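Local coordinates for HTH cro/C1-type domain-containing protein (Pseudomonas aeruginosa PAO1, PDB 7CSW), which binds DNA through a helix-turn-helix domain of the Cro/C1 type and probably acts as a transcriptional regulator, at residues A[11-16]-A[45-50]; A[51-56]-A[69-74]. All coordinates share one frame; numbering follows the deposited sequence.

Contact 1 of 2, residues A[11-16]-A[45-50]. With nucleotides of chain C.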
loop_
_atom_site.group_PDB
_atom_site.type_symbol
_atom_site.label_atom_id
_atom_site.label_comp_id
_atom_site.label_asym_id
_atom_site.label_seq_id
_atom_site.Cartn_x
_atom_site.Cartn_y
_atom_site.Cartn_z
ATOM N N PRO A 11 1.867 3.847 10.937
ATOM C CA PRO A 11 0.444 3.818 11.298
ATOM C C PRO A 11 0.170 3.229 12.664
ATOM O O PRO A 11 -0.888 3.517 13.240
ATOM C CB PRO A 11 -0.178 2.946 10.194
ATOM C CG PRO A 11 0.783 3.037 9.053
ATOM C CD PRO A 11 2.135 3.092 9.699
ATOM N N GLY A 12 1.068 2.394 13.188
ATOM C CA GLY A 12 0.875 1.866 14.530
ATOM C C GLY A 12 0.929 2.945 15.594
ATOM O O GLY A 12 0.342 2.794 16.673
ATOM N N GLU A 13 1.623 4.054 15.314
ATOM C CA GLU A 13 1.643 5.146 16.283
ATOM C C GLU A 13 0.277 5.815 16.382
ATOM O O GLU A 13 -0.177 6.159 17.480
ATOM C CB GLU A 13 2.723 6.165 15.919
ATOM C CG GLU A 13 2.901 7.236 16.990
ATOM C CD GLU A 13 3.829 8.355 16.564
ATOM O OE1 GLU A 13 3.452 9.534 16.739
ATOM O OE2 GLU A 13 4.934 8.054 16.058
ATOM N N ILE A 14 -0.399 5.992 15.244
ATOM C CA ILE A 14 -1.763 6.523 15.260
ATOM C C ILE A 14 -2.705 5.555 15.951
ATOM O O ILE A 14 -3.505 5.943 16.817
ATOM C CB ILE A 14 -2.240 6.840 13.830
ATOM C CG1 ILE A 14 -1.613 8.135 13.328
ATOM C CG2 ILE A 14 -3.749 7.003 13.801
ATOM C CD1 ILE A 14 -0.279 7.971 12.709
ATOM N N LEU A 15 -2.626 4.266 15.593
ATOM C CA LEU A 15 -3.460 3.257 16.236
ATOM C C LEU A 15 -3.313 3.315 17.748
ATOM O O LEU A 15 -4.307 3.380 18.474
ATOM C CB LEU A 15 -3.101 1.856 15.731
ATOM C CG LEU A 15 -3.857 0.698 16.395
ATOM C CD1 LEU A 15 -5.364 0.957 16.411
ATOM C CD2 LEU A 15 -3.556 -0.607 15.678
ATOM N N ARG A 16 -2.072 3.315 18.235
ATOM C CA ARG A 16 -1.843 3.356 19.679
ATOM C C ARG A 16 -2.288 4.686 20.276
ATOM O O ARG A 16 -3.071 4.712 21.230
ATOM C CB ARG A 16 -0.368 3.099 19.983
ATOM C CG ARG A 16 0.021 3.284 21.436
ATOM C CD ARG A 16 1.494 2.966 21.645
ATOM N NE ARG A 16 2.339 3.624 20.651
ATOM C CZ ARG A 16 2.842 4.847 20.785
ATOM N NH1 ARG A 16 2.592 5.551 21.885
ATOM N NH2 ARG A 16 3.598 5.364 19.817
ATOM N N VAL A 45 1.335 -2.071 16.828
ATOM C CA VAL A 45 1.528 -1.008 17.815
ATOM C C VAL A 45 3.006 -0.805 18.141
ATOM O O VAL A 45 3.436 0.325 18.413
ATOM C CB VAL A 45 0.704 -1.300 19.085
ATOM C CG1 VAL A 45 1.046 -0.320 20.193
ATOM C CG2 VAL A 45 -0.792 -1.244 18.768
ATOM N N ARG A 46 3.805 -1.873 18.126
ATOM C CA ARG A 46 5.249 -1.740 18.286
ATOM C C ARG A 46 5.932 -1.231 17.019
ATOM O O ARG A 46 7.167 -1.172 16.978
ATOM C CB ARG A 46 5.871 -3.084 18.694
ATOM C CG ARG A 46 5.484 -3.605 20.095
ATOM C CD ARG A 46 6.382 -4.789 20.548
ATOM N NE ARG A 46 7.676 -4.827 19.857
ATOM C CZ ARG A 46 7.960 -5.614 18.815
ATOM N NH1 ARG A 46 7.040 -6.444 18.337
ATOM N NH2 ARG A 46 9.160 -5.568 18.242
ATOM N N GLU A 47 5.162 -0.895 15.982
ATOM C CA GLU A 47 5.703 -0.393 14.715
ATOM C C GLU A 47 6.689 -1.376 14.089
ATOM O O GLU A 47 7.693 -0.979 13.490
ATOM C CB GLU A 47 6.336 0.992 14.899
ATOM C CG GLU A 47 5.407 1.949 15.634
ATOM C CD GLU A 47 5.992 3.337 15.823
ATOM O OE1 GLU A 47 5.544 4.044 16.753
ATOM O OE2 GLU A 47 6.888 3.723 15.043
ATOM N N GLN A 48 6.379 -2.672 14.188
ATOM C CA GLN A 48 7.159 -3.713 13.533
ATOM C C GLN A 48 6.398 -4.420 12.420
ATOM O O GLN A 48 6.977 -5.266 11.726
ATOM C CB GLN A 48 7.648 -4.737 14.564
ATOM C CG GLN A 48 8.854 -4.226 15.357
ATOM C CD GLN A 48 10.149 -4.202 14.529
ATOM O OE1 GLN A 48 10.917 -3.234 14.581
ATOM N NE2 GLN A 48 10.400 -5.275 13.779
ATOM N N ARG A 49 5.127 -4.092 12.221
ATOM C CA ARG A 49 4.340 -4.648 11.138
ATOM C C ARG A 49 3.498 -3.542 10.525
ATOM O O ARG A 49 2.968 -2.686 11.239
ATOM C CB ARG A 49 3.432 -5.785 11.615
ATOM C CG ARG A 49 2.743 -6.510 10.452
ATOM C CD ARG A 49 1.605 -7.374 10.944
ATOM N NE ARG A 49 2.081 -8.410 11.857
ATOM C CZ ARG A 49 1.385 -9.495 12.192
ATOM N NH1 ARG A 49 1.911 -10.371 13.033
ATOM N NH2 ARG A 49 0.169 -9.709 11.685
ATOM N N GLY A 50 3.374 -3.570 9.210
ATOM C CA GLY A 50 2.551 -2.601 8.522
ATOM C C GLY A 50 1.103 -3.017 8.535
ATOM O O GLY A 50 0.750 -4.113 8.978
ATOM P P DG C 15 3.944 -6.234 6.564
ATOM O OP1 DG C 15 3.208 -5.098 5.955
ATOM O OP2 DG C 15 4.781 -6.029 7.769
ATOM O "O5'" DG C 15 2.876 -7.389 6.842
ATOM C "C5'" DG C 15 1.997 -7.755 5.780
ATOM C "C4'" DG C 15 1.135 -8.936 6.154
ATOM O "O4'" DG C 15 1.933 -10.133 6.171
ATOM C "C3'" DG C 15 0.452 -8.855 7.515
ATOM O "O3'" DG C 15 -0.871 -9.288 7.374
ATOM C "C2'" DG C 15 1.265 -9.817 8.382
ATOM C "C1'" DG C 15 1.692 -10.850 7.363
ATOM N N9 DG C 15 2.923 -11.531 7.691
ATOM C C8 DG C 15 4.101 -10.948 8.080
ATOM N N7 DG C 15 5.061 -11.805 8.273
ATOM C C5 DG C 15 4.485 -13.033 7.966
ATOM C C6 DG C 15 5.047 -14.318 7.992
ATOM O O6 DG C 15 6.200 -14.635 8.298
ATOM N N1 DG C 15 4.128 -15.297 7.629
ATOM C C2 DG C 15 2.824 -15.057 7.280
ATOM N N2 DG C 15 2.091 -16.141 6.963
ATOM N N3 DG C 15 2.276 -13.841 7.248
ATOM C C4 DG C 15 3.169 -12.882 7.605
ATOM P P DC C 16 -1.897 -9.192 8.599
ATOM O OP1 DC C 16 -3.202 -8.824 7.975
ATOM O OP2 DC C 16 -1.323 -8.339 9.664
ATOM O "O5'" DC C 16 -1.916 -10.673 9.201
ATOM C "C5'" DC C 16 -2.374 -11.771 8.423
ATOM C "C4'" DC C 16 -2.048 -13.077 9.127
ATOM O "O4'" DC C 16 -0.639 -13.311 9.073
ATOM C "C3'" DC C 16 -2.357 -13.104 10.619
ATOM O "O3'" DC C 16 -3.688 -13.583 10.829
ATOM C "C2'" DC C 16 -1.311 -14.077 11.188
ATOM C "C1'" DC C 16 -0.347 -14.308 10.017
ATOM N N1 DC C 16 1.084 -14.227 10.399
ATOM C C2 DC C 16 1.834 -15.408 10.504
ATOM O O2 DC C 16 1.292 -16.490 10.262
ATOM N N3 DC C 16 3.138 -15.331 10.873
ATOM C C4 DC C 16 3.684 -14.151 11.146
ATOM N N4 DC C 16 4.976 -14.133 11.503
ATOM C C5 DC C 16 2.937 -12.933 11.049
ATOM C C6 DC C 16 1.653 -13.018 10.678
HETATM O O HOH W 1 6.023 6.266 14.080
#

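Contact 2 of 2, residues A[51-56]-A[69-74]. With nucleotides of chain C.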
loop_
_atom_site.group_PDB
_atom_site.type_symbol
_atom_site.label_atom_id
_atom_site.label_comp_id
_atom_site.label_asym_id
_atom_site.label_seq_id
_atom_site.Cartn_x
_atom_site.Cartn_y
_atom_site.Cartn_z
ATOM N N ILE A 51 0.244 -2.129 8.051
ATOM C CA ILE A 51 -1.187 -2.410 7.994
ATOM C C ILE A 51 -1.528 -3.030 6.638
ATOM O O ILE A 51 -1.329 -2.409 5.592
ATOM C CB ILE A 51 -2.011 -1.142 8.268
ATOM C CG1 ILE A 51 -1.858 -0.766 9.753
ATOM C CG2 ILE A 51 -3.475 -1.376 7.911
ATOM C CD1 ILE A 51 -2.716 0.358 10.228
ATOM N N SER A 52 -2.032 -4.260 6.651
ATOM C CA SER A 52 -2.477 -4.914 5.431
ATOM C C SER A 52 -3.847 -4.385 5.017
ATOM O O SER A 52 -4.550 -3.732 5.792
ATOM C CB SER A 52 -2.555 -6.426 5.627
ATOM O OG SER A 52 -3.642 -6.723 6.492
ATOM N N ALA A 53 -4.231 -4.679 3.772
ATOM C CA ALA A 53 -5.573 -4.313 3.307
ATOM C C ALA A 53 -6.648 -4.921 4.202
ATOM O O ALA A 53 -7.637 -4.259 4.549
ATOM C CB ALA A 53 -5.768 -4.762 1.853
ATOM N N ASP A 54 -6.465 -6.180 4.598
ATOM C CA ASP A 54 -7.423 -6.827 5.486
ATOM C C ASP A 54 -7.530 -6.082 6.814
ATOM O O ASP A 54 -8.639 -5.800 7.296
ATOM C CB ASP A 54 -7.009 -8.287 5.689
ATOM C CG ASP A 54 -7.948 -9.047 6.594
ATOM O OD1 ASP A 54 -8.996 -9.516 6.104
ATOM O OD2 ASP A 54 -7.628 -9.189 7.789
ATOM N N MET A 55 -6.389 -5.713 7.399
ATOM C CA MET A 55 -6.402 -5.001 8.675
ATOM C C MET A 55 -7.003 -3.607 8.530
ATOM O O MET A 55 -7.700 -3.138 9.432
ATOM C CB MET A 55 -4.991 -4.919 9.268
ATOM C CG MET A 55 -4.641 -6.087 10.189
ATOM S SD MET A 55 -5.819 -6.270 11.547
ATOM C CE MET A 55 -5.459 -4.799 12.456
ATOM N N ALA A 56 -6.771 -2.945 7.397
ATOM C CA ALA A 56 -7.369 -1.635 7.159
ATOM C C ALA A 56 -8.894 -1.706 7.203
ATOM O O ALA A 56 -9.551 -0.827 7.775
ATOM C CB ALA A 56 -6.909 -1.095 5.804
ATOM N N PHE A 69 -8.319 5.520 4.949
ATOM C CA PHE A 69 -7.487 6.273 5.886
ATOM C C PHE A 69 -6.303 5.436 6.352
ATOM O O PHE A 69 -5.156 5.896 6.320
ATOM C CB PHE A 69 -8.331 6.750 7.075
ATOM C CG PHE A 69 -7.527 7.198 8.296
ATOM C CD1 PHE A 69 -6.893 8.436 8.319
ATOM C CD2 PHE A 69 -7.452 6.400 9.426
ATOM C CE1 PHE A 69 -6.183 8.852 9.430
ATOM C CE2 PHE A 69 -6.740 6.811 10.543
ATOM C CZ PHE A 69 -6.110 8.039 10.546
ATOM N N TRP A 70 -6.560 4.183 6.755
ATOM C CA TRP A 70 -5.466 3.306 7.176
ATOM C C TRP A 70 -4.560 2.930 6.006
ATOM O O TRP A 70 -3.330 2.900 6.155
ATOM C CB TRP A 70 -6.027 2.058 7.847
ATOM C CG TRP A 70 -6.760 2.403 9.110
ATOM C CD1 TRP A 70 -8.114 2.459 9.293
ATOM C CD2 TRP A 70 -6.166 2.797 10.353
ATOM N NE1 TRP A 70 -8.396 2.843 10.594
ATOM C CE2 TRP A 70 -7.216 3.054 11.259
ATOM C CE3 TRP A 70 -4.843 2.946 10.790
ATOM C CZ2 TRP A 70 -6.983 3.445 12.590
ATOM C CZ3 TRP A 70 -4.614 3.329 12.106
ATOM C CH2 TRP A 70 -5.682 3.569 12.989
ATOM N N MET A 71 -5.144 2.643 4.840
ATOM C CA MET A 71 -4.333 2.359 3.657
ATOM C C MET A 71 -3.391 3.515 3.342
ATOM O O MET A 71 -2.235 3.297 2.958
ATOM C CB MET A 71 -5.233 2.072 2.448
ATOM C CG MET A 71 -6.112 0.809 2.542
ATOM S SD MET A 71 -5.181 -0.733 2.698
ATOM C CE MET A 71 -4.393 -0.833 1.101
ATOM N N ASN A 72 -3.865 4.757 3.491
ATOM C CA ASN A 72 -3.046 5.913 3.123
ATOM C C ASN A 72 -1.912 6.143 4.118
ATOM O O ASN A 72 -0.790 6.495 3.721
ATOM C CB ASN A 72 -3.925 7.166 2.998
ATOM C CG ASN A 72 -4.857 7.107 1.775
ATOM O OD1 ASN A 72 -4.617 6.342 0.834
ATOM N ND2 ASN A 72 -5.925 7.918 1.792
ATOM N N LEU A 73 -2.192 5.986 5.416
ATOM C CA LEU A 73 -1.132 6.038 6.418
ATOM C C LEU A 73 -0.023 5.053 6.075
ATOM O O LEU A 73 1.167 5.395 6.103
ATOM C CB LEU A 73 -1.700 5.736 7.809
ATOM C CG LEU A 73 -2.472 6.794 8.591
ATOM C CD1 LEU A 73 -2.969 6.218 9.942
ATOM C CD2 LEU A 73 -1.625 8.033 8.827
ATOM N N GLN A 74 -0.399 3.827 5.720
ATOM C CA GLN A 74 0.595 2.809 5.401
ATOM C C GLN A 74 1.366 3.153 4.135
ATOM O O GLN A 74 2.598 3.047 4.098
ATOM C CB GLN A 74 -0.067 1.442 5.235
ATOM C CG GLN A 74 0.959 0.342 5.019
ATOM C CD GLN A 74 1.928 0.270 6.191
ATOM O OE1 GLN A 74 1.504 0.124 7.333
ATOM N NE2 GLN A 74 3.220 0.411 5.917
ATOM P P DC C 16 -1.897 -9.192 8.599
ATOM O OP1 DC C 16 -3.202 -8.824 7.975
ATOM O OP2 DC C 16 -1.323 -8.339 9.664
ATOM O "O5'" DC C 16 -1.916 -10.673 9.201
ATOM C "C5'" DC C 16 -2.374 -11.771 8.423
ATOM C "C4'" DC C 16 -2.048 -13.077 9.127
ATOM O "O4'" DC C 16 -0.639 -13.311 9.073
ATOM C "C3'" DC C 16 -2.357 -13.104 10.619
ATOM O "O3'" DC C 16 -3.688 -13.583 10.829
ATOM C "C2'" DC C 16 -1.311 -14.077 11.188
ATOM C "C1'" DC C 16 -0.347 -14.308 10.017
ATOM N N1 DC C 16 1.084 -14.227 10.399
ATOM C C2 DC C 16 1.834 -15.408 10.504
ATOM O O2 DC C 16 1.292 -16.490 10.262
ATOM N N3 DC C 16 3.138 -15.331 10.873
ATOM C C4 DC C 16 3.684 -14.151 11.146
ATOM N N4 DC C 16 4.976 -14.133 11.503
ATOM C C5 DC C 16 2.937 -12.933 11.049
ATOM C C6 DC C 16 1.653 -13.018 10.678
#

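Contact 1 of 2, residues A[11-16]-A[45-50]
Val45 sets its CG1 methyl against the aliphatic part of Arg16, 3.6 Å from Arg16 CD, the two side chains crossing at about a right angle. Its other methyl, CG2, meets Leu15 CD2 at 4.2 Å, so the valine wedges against two successive residues of helix 11-23. Beside it Gly12 CA lies 4.4 Å from Val45 CA. Past the end of helix 38-45 the chain turns in a Schellman motif with positive phi at Glu47, whose extended side chain reaches across to helix 11-23. Arg16, bent at chi3 (48°), presents NH2 to Glu47 OE1 at 3.9 Å, a long salt bridge with guanidinium and carboxylate planes only 13° apart. The same OE1 sits 4.1 Å from Glu13 OE2; one water donates to Glu13 OE2 and Glu47 OE2. Farther along, Arg49 NH2 donates to OP2 of DC16 of chain C at 2.9 Å, in the guanidinium plane, while NH1 pairs with Asp43. The contact holds the turn after helix 38-45 against the first turns of helix 11-23 within the helix-turn-helix domain. Arg16 and the shared water probably temper the repulsion between the two carboxylates, in a contact otherwise held by apolar packing without direct hydrogen bonds.

Contact 2 of 2, residues A[51-56]-A[69-74]
Ala56 packs its methyl between Trp70 CB at 3.9 Å and Met71 SD at 3.6 Å on helix 67-93. Met71 folds back at chi2 and chi3 (-61° and -68°), which brings its sulfur close to Ala53 CA, 3.7 Å away; the thioether lies over the shallow surface of Ala53 and Ala56, about one helical turn apart. At the other side of this seam Ile51 is the bump: its CD1 presses obliquely on the indole of Trp70, 3.4 Å from CE3, while Phe69 CE2 stands over the centre of one face of that ring. Gln74, kinked at chi2 (59°), accepts a hydrogen bond from Ile51 N at OE1 (2.7 Å), the donor standing above the carbonyl plane. Ser52, the N-cap of helix 53-63, accepts from Met55 N through OG and donates to OP1 of DC16 of chain C at 2.6 Å, tying the helix start to the DNA backbone. Pro11 and Ile14 of helix 11-23 reach Ile51 and Trp70 respectively, and Leu59 of helix 53-63 touches both. Met55 turns to helix 38-45, whereas Ala53 and Met71 pack on Ala82 and Ser75 of the second subunit, placing the seam between the domain core and the dimer interface.

In the fold
Contact 1 runs straight into contact 2 along the chain, Gly50 being followed by Ile51, and their centres lie 11 Å apart. Pro11 joins them in space: its CB is 3.6 Å from Ile51 CD1 and its CG 3.5 Å from Gln74 OE1, an oxygen that also lies 3.2 Å from Gly50 CA. The connection between helices 38-45 and 53-63 thus touches helices 11-23 and 67-93, and its residues Arg49, Gly50 and Ser52 meet the DNA. Both contacts grip the same strand: Gly50 N donates to OP2 of DG15 of chain C at 3.2 Å, and the phosphate of DC16 of chain C is shared by Arg49 and Ser52. These phosphate contacts are consistent with docking a helix-turn-helix domain on DNA.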